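Aromatic-L-amino-acid decarboxylase (PDB 6EEW) catalyses the pyridoxal phosphate-dependent decarboxylation of L-tryptophan to tryptamine and of 5-hydroxy-L-tryptophan to serotonin, working as a homodimer. Local coordinates at residues A[194-199]-A[251-256]; A[205-210]-A[220-225]. One frame throughout, in Å; residues are numbered along the deposited sequence.

Contact 1: A[194-199]-A[251-256]; sequences LVCYGS and VPLFLC
Val195 and Tyr197 carry the backbone bonds that join strand 194-199 to strand 251-256, parallel neighbours in the mixed sheet of the pyridoxal phosphate-dependent decarboxylase domain. Val195 N donates to Val251 O at 2.9 Å, and Tyr197 N to Phe254 O at 2.8 Å. Between these two acceptors the register slips by one residue, a beta bulge at Leu253, whose phi/psi of -119/-48° lies outside the extended range. The bulge turns two amides onto one carbonyl: Val195 O takes Leu253 N at 2.9 Å and, more weakly, Phe254 N at 3.5 Å. Proline is tolerated at Pro252 because none of these bonds needs its N-H. Further along, Cys256 N closes on Tyr197 O at 3.0 Å in a nearly straight bond. On the far side of strand 194-199, backbone bonds pair Cys196 with Asn219 and Arg221, and Gly198 with Arg221 and Ile223.

A leucine suits the bulge: Leu253, directed toward the neighbouring strand, crosses Leu194 obliquely, Leu253 CD2 lying 3.7 Å from Leu194 CB, while Cys196 SG rests against Phe254 CB. Tyr197 lies on the other face, with Val195, Pro252 and Leu255. Its CG stands beside the backbone N (chi1 -53°), and Val195 CG1 covers one side of the ring near its rim. The phenol hydroxyl is hydrogen-bonded to Asp245 of helix 235-247, and Tyr197 CE1 meets Pro252 CB at the ring edge, 3.6 Å away.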
loop_
_atom_site.group_PDB
_atom_site.type_symbol
_atom_site.label_atom_id
_atom_site.label_comp_id
_atom_site.label_asym_id
_atom_site.label_seq_id
_atom_site.Cartn_x
_atom_site.Cartn_y
_atom_site.Cartn_z
ATOM N N LEU A 194 -24.128 -5.812 -14.558
ATOM C CA LEU A 194 -23.793 -5.999 -13.149
ATOM C C LEU A 194 -24.027 -4.708 -12.369
ATOM O O LEU A 194 -23.474 -3.655 -12.711
ATOM C CB LEU A 194 -22.344 -6.460 -13.019
ATOM C CG LEU A 194 -21.978 -7.625 -13.945
ATOM C CD1 LEU A 194 -20.583 -8.157 -13.632
ATOM C CD2 LEU A 194 -23.018 -8.739 -13.898
ATOM N N VAL A 195 -24.834 -4.790 -11.316
ATOM C CA VAL A 195 -25.205 -3.628 -10.517
ATOM C C VAL A 195 -24.579 -3.745 -9.138
ATOM O O VAL A 195 -24.603 -4.817 -8.519
ATOM C CB VAL A 195 -26.733 -3.483 -10.406
ATOM C CG1 VAL A 195 -27.092 -2.259 -9.558
ATOM C CG2 VAL A 195 -27.331 -3.379 -11.787
ATOM N N CYS A 196 -24.022 -2.639 -8.658
ATOM C CA CYS A 196 -23.452 -2.554 -7.325
ATOM C C CYS A 196 -24.301 -1.602 -6.498
ATOM O O CYS A 196 -24.812 -0.608 -7.025
ATOM C CB CYS A 196 -22.008 -2.044 -7.354
ATOM S SG CYS A 196 -20.816 -3.118 -8.176
ATOM N N TYR A 197 -24.442 -1.907 -5.204
ATOM C CA TYR A 197 -25.292 -1.155 -4.291
ATOM C C TYR A 197 -24.470 -0.664 -3.103
ATOM O O TYR A 197 -23.629 -1.398 -2.570
ATOM C CB TYR A 197 -26.469 -2.016 -3.801
ATOM C CG TYR A 197 -27.289 -2.665 -4.907
ATOM C CD1 TYR A 197 -26.953 -3.914 -5.410
ATOM C CD2 TYR A 197 -28.408 -2.034 -5.429
ATOM C CE1 TYR A 197 -27.706 -4.508 -6.417
ATOM C CE2 TYR A 197 -29.172 -2.622 -6.434
ATOM C CZ TYR A 197 -28.815 -3.859 -6.922
ATOM O OH TYR A 197 -29.568 -4.438 -7.920
ATOM N N GLY A 198 -24.675 0.595 -2.725
ATOM C CA GLY A 198 -24.056 1.134 -1.521
ATOM C C GLY A 198 -24.913 2.223 -0.911
ATOM O O GLY A 198 -25.667 2.901 -1.611
ATOM N N SER A 199 -24.771 2.421 0.398
ATOM C CA SER A 199 -25.490 3.505 1.056
ATOM C C SER A 199 -25.090 4.865 0.490
ATOM O O SER A 199 -23.932 5.100 0.138
ATOM C CB SER A 199 -25.218 3.493 2.560
ATOM O OG SER A 199 -25.596 4.739 3.126
ATOM N N VAL A 251 -28.198 -7.709 -13.251
ATOM C CA VAL A 251 -27.681 -8.741 -12.360
ATOM C C VAL A 251 -27.120 -8.070 -11.113
ATOM O O VAL A 251 -26.055 -7.432 -11.177
ATOM C CB VAL A 251 -26.638 -9.612 -13.074
ATOM C CG1 VAL A 251 -25.976 -10.542 -12.098
ATOM C CG2 VAL A 251 -27.335 -10.424 -14.154
ATOM N N PRO A 252 -27.817 -8.156 -9.977
ATOM C CA PRO A 252 -27.276 -7.616 -8.721
ATOM C C PRO A 252 -26.027 -8.367 -8.290
ATOM O O PRO A 252 -26.037 -9.590 -8.120
ATOM C CB PRO A 252 -28.426 -7.816 -7.723
ATOM C CG PRO A 252 -29.666 -8.029 -8.564
ATOM C CD PRO A 252 -29.163 -8.724 -9.806
ATOM N N LEU A 253 -24.967 -7.616 -8.026
ATOM C CA LEU A 253 -23.632 -8.177 -7.913
ATOM C C LEU A 253 -23.011 -7.953 -6.548
ATOM O O LEU A 253 -22.488 -8.898 -5.938
ATOM C CB LEU A 253 -22.744 -7.533 -8.981
ATOM C CG LEU A 253 -21.288 -7.966 -9.081
ATOM C CD1 LEU A 253 -21.144 -9.319 -9.768
ATOM C CD2 LEU A 253 -20.497 -6.881 -9.790
ATOM N N PHE A 254 -23.073 -6.732 -6.038
ATOM C CA PHE A 254 -22.233 -6.385 -4.906
ATOM C C PHE A 254 -22.990 -5.401 -4.046
ATOM O O PHE A 254 -23.618 -4.468 -4.560
ATOM C CB PHE A 254 -20.910 -5.760 -5.346
ATOM C CG PHE A 254 -19.930 -5.533 -4.222
ATOM C CD1 PHE A 254 -19.855 -4.318 -3.572
ATOM C CD2 PHE A 254 -19.062 -6.537 -3.846
ATOM C CE1 PHE A 254 -18.930 -4.118 -2.548
ATOM C CE2 PHE A 254 -18.125 -6.342 -2.824
ATOM C CZ PHE A 254 -18.064 -5.132 -2.178
ATOM N N LEU A 255 -22.909 -5.617 -2.740
ATOM C CA LEU A 255 -23.532 -4.755 -1.754
ATOM C C LEU A 255 -22.456 -4.437 -0.744
ATOM O O LEU A 255 -21.829 -5.354 -0.193
ATOM C CB LEU A 255 -24.727 -5.434 -1.074
ATOM C CG LEU A 255 -25.153 -4.693 0.189
ATOM C CD1 LEU A 255 -25.703 -3.312 -0.204
ATOM C CD2 LEU A 255 -26.170 -5.516 1.019
ATOM N N CYS A 256 -22.218 -3.150 -0.541
ATOM C CA CYS A 256 -21.282 -2.673 0.463
ATOM C C CYS A 256 -22.116 -2.187 1.630
ATOM O O CYS A 256 -22.723 -1.116 1.559
ATOM C CB CYS A 256 -20.409 -1.558 -0.102
ATOM S SG CYS A 256 -19.158 -0.961 1.036
#

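Contact 2: A[205-210]-A[220-225]; sequences MFPKTC and IRLIPT
Ile220 is directed from strand 220-223 toward Pro207 and Cys210 of helix 206-210, and its two branches divide the work. CG1 lies beside the backbone N (chi1 -59°) and CD1 continues outward (chi2 177°); Ile220 CD1 ends 3.4 Å from Cys210 CB, a tight carbon contact, and 3.6 Å from Pro207 O. On the other branch, Ile220 CG2 rests 4.0 Å from Pro207 CB. A beta-branched residue suits this place because it fills two directions at once.

Leu222, two residues on, meets the same proline differently: the side chains cross at about a right angle, with Leu222 CD2 4.0 Å from Pro207 CG. The compact proline ring, in the first turn of the helix, thus receives one methyl from each residue. Phe206 presents its ring edge to Leu222, Phe206 CD2 lying 4.3 Å from Leu222 CD2. The small cysteine side chain, one turn after Phe206, can lie against that ring, with Cys210 SG above one face and offset toward the rim. An alanine in place of Ile220 would probably leave Cys210 CB and the CB side of Pro207 without their partners here and open a gap between helix and strand, with Leu222 CD2 still on Pro207 CG.

Arg221, whose CB is directed away from the helix, forms a salt bridge through NH1 with Asp245 of helix 235-247. Helix 206-210 runs at 162° to strand 220-223, nearly antiparallel, as the connecting helix of a beta-alpha-beta crossover does.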
loop_
_atom_site.group_PDB
_atom_site.type_symbol
_atom_site.label_atom_id
_atom_site.label_comp_id
_atom_site.label_asym_id
_atom_site.label_seq_id
_atom_site.Cartn_x
_atom_site.Cartn_y
_atom_site.Cartn_z
ATOM N N MET A 205 -16.080 7.071 -1.517
ATOM C CA MET A 205 -15.099 6.015 -1.746
ATOM C C MET A 205 -15.656 4.842 -2.535
ATOM O O MET A 205 -14.993 4.328 -3.440
ATOM C CB MET A 205 -14.563 5.528 -0.387
ATOM C CG MET A 205 -13.696 4.266 -0.400
ATOM S SD MET A 205 -14.601 2.702 -0.299
ATOM C CE MET A 205 -15.370 2.837 1.317
ATOM N N PHE A 206 -16.889 4.449 -2.222
ATOM C CA PHE A 206 -17.483 3.245 -2.802
ATOM C C PHE A 206 -17.743 3.375 -4.300
ATOM O O PHE A 206 -17.379 2.455 -5.057
ATOM C CB PHE A 206 -18.758 2.918 -2.018
ATOM C CG PHE A 206 -19.683 1.979 -2.710
ATOM C CD1 PHE A 206 -19.401 0.623 -2.793
ATOM C CD2 PHE A 206 -20.822 2.471 -3.316
ATOM C CE1 PHE A 206 -20.282 -0.238 -3.454
ATOM C CE2 PHE A 206 -21.707 1.625 -3.979
ATOM C CZ PHE A 206 -21.434 0.269 -4.049
ATOM N N PRO A 207 -18.368 4.444 -4.795
ATOM C CA PRO A 207 -18.538 4.576 -6.253
ATOM C C PRO A 207 -17.220 4.621 -7.013
ATOM O O PRO A 207 -17.103 4.050 -8.108
ATOM C CB PRO A 207 -19.314 5.894 -6.392
ATOM C CG PRO A 207 -19.977 6.100 -5.023
ATOM C CD PRO A 207 -19.012 5.536 -4.042
ATOM N N LYS A 208 -16.231 5.333 -6.477
ATOM C CA LYS A 208 -14.922 5.361 -7.112
ATOM C C LYS A 208 -14.396 3.947 -7.290
ATOM O O LYS A 208 -13.924 3.570 -8.370
ATOM C CB LYS A 208 -13.955 6.195 -6.273
ATOM C CG LYS A 208 -12.494 6.079 -6.694
ATOM C CD LYS A 208 -11.627 6.983 -5.858
ATOM C CE LYS A 208 -10.161 6.845 -6.219
ATOM N NZ LYS A 208 -9.359 7.851 -5.472
ATOM N N THR A 209 -14.484 3.148 -6.230
ATOM C CA THR A 209 -14.055 1.757 -6.296
ATOM C C THR A 209 -14.815 0.991 -7.372
ATOM O O THR A 209 -14.213 0.288 -8.189
ATOM C CB THR A 209 -14.232 1.096 -4.929
ATOM O OG1 THR A 209 -13.292 1.665 -4.010
ATOM C CG2 THR A 209 -13.968 -0.386 -5.024
ATOM N N CYS A 210 -16.144 1.128 -7.405
ATOM C CA CYS A 210 -16.910 0.425 -8.434
ATOM C C CYS A 210 -16.434 0.811 -9.832
ATOM O O CYS A 210 -16.277 -0.047 -10.710
ATOM C CB CYS A 210 -18.399 0.724 -8.284
ATOM S SG CYS A 210 -19.131 0.124 -6.726
ATOM N N ILE A 220 -23.961 1.761 -10.780
ATOM C CA ILE A 220 -23.517 2.050 -9.423
ATOM C C ILE A 220 -24.666 2.779 -8.741
ATOM O O ILE A 220 -24.985 3.910 -9.120
ATOM C CB ILE A 220 -22.245 2.906 -9.419
ATOM C CG1 ILE A 220 -21.110 2.204 -10.170
ATOM C CG2 ILE A 220 -21.817 3.224 -7.998
ATOM C CD1 ILE A 220 -19.829 3.035 -10.282
ATOM N N ARG A 221 -25.319 2.133 -7.766
ATOM C CA ARG A 221 -26.563 2.624 -7.178
ATOM C C ARG A 221 -26.385 2.940 -5.695
ATOM O O ARG A 221 -25.999 2.066 -4.906
ATOM C CB ARG A 221 -27.688 1.616 -7.409
ATOM C CG ARG A 221 -27.847 1.257 -8.896
ATOM C CD ARG A 221 -29.192 0.613 -9.183
ATOM N NE ARG A 221 -30.285 1.528 -8.880
ATOM C CZ ARG A 221 -31.539 1.142 -8.677
ATOM N NH1 ARG A 221 -31.855 -0.143 -8.745
ATOM N NH2 ARG A 221 -32.480 2.041 -8.402
ATOM N N LEU A 222 -26.672 4.192 -5.323
ATOM C CA LEU A 222 -26.663 4.629 -3.930
ATOM C C LEU A 222 -28.070 4.531 -3.333
ATOM O O LEU A 222 -29.008 5.182 -3.811
ATOM C CB LEU A 222 -26.148 6.064 -3.823
ATOM C CG LEU A 222 -24.733 6.466 -4.248
ATOM C CD1 LEU A 222 -24.555 7.944 -3.910
ATOM C CD2 LEU A 222 -23.665 5.622 -3.575
ATOM N N ILE A 223 -28.206 3.754 -2.268
ATOM C CA ILE A 223 -29.477 3.539 -1.585
ATOM C C ILE A 223 -29.806 4.763 -0.737
ATOM O O ILE A 223 -29.068 5.089 0.206
ATOM C CB ILE A 223 -29.433 2.265 -0.736
ATOM C CG1 ILE A 223 -28.944 1.098 -1.582
ATOM C CG2 ILE A 223 -30.814 1.945 -0.225
ATOM C CD1 ILE A 223 -28.422 -0.047 -0.757
ATOM N N PRO A 224 -30.892 5.461 -1.032
ATOM C CA PRO A 224 -31.261 6.630 -0.225
ATOM C C PRO A 224 -31.577 6.255 1.217
ATOM O O PRO A 224 -32.195 5.226 1.495
ATOM C CB PRO A 224 -32.504 7.176 -0.942
ATOM C CG PRO A 224 -33.004 6.021 -1.782
ATOM C CD PRO A 224 -31.778 5.278 -2.194
ATOM N N THR A 225 -31.130 7.105 2.137
ATOM C CA THR A 225 -31.348 6.904 3.556
ATOM C C THR A 225 -31.946 8.172 4.144
ATOM O O THR A 225 -31.768 9.267 3.606
ATOM C CB THR A 225 -30.058 6.571 4.301
ATOM O OG1 THR A 225 -29.188 7.710 4.272
ATOM C CG2 THR A 225 -29.374 5.370 3.683
#

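Contact 1 pairs two strands of the sheet, and contact 2 lays a helix on strand 220-223, the other neighbour of strand 194-199; their centres are about 8 Å apart. Cys196 O probably accepts a hydrogen bond from Arg221 N at 2.9 Å, and Gly198 O one from Ile223 N at 2.8 Å. The ring of Phe206 packs on the strand of contact 1, with Phe206 CZ 3.1 Å from Tyr197 O. Asp245 serves both contacts, as partner of Tyr197 and of Arg221. The side chain of Leu222 is about 3 Å from that of the substrate-binding His203. From a bound tryptophan the side chain of Phe206 is about 12 Å away and that of Cys256 about 13 Å, so both contacts lie outside the pocket.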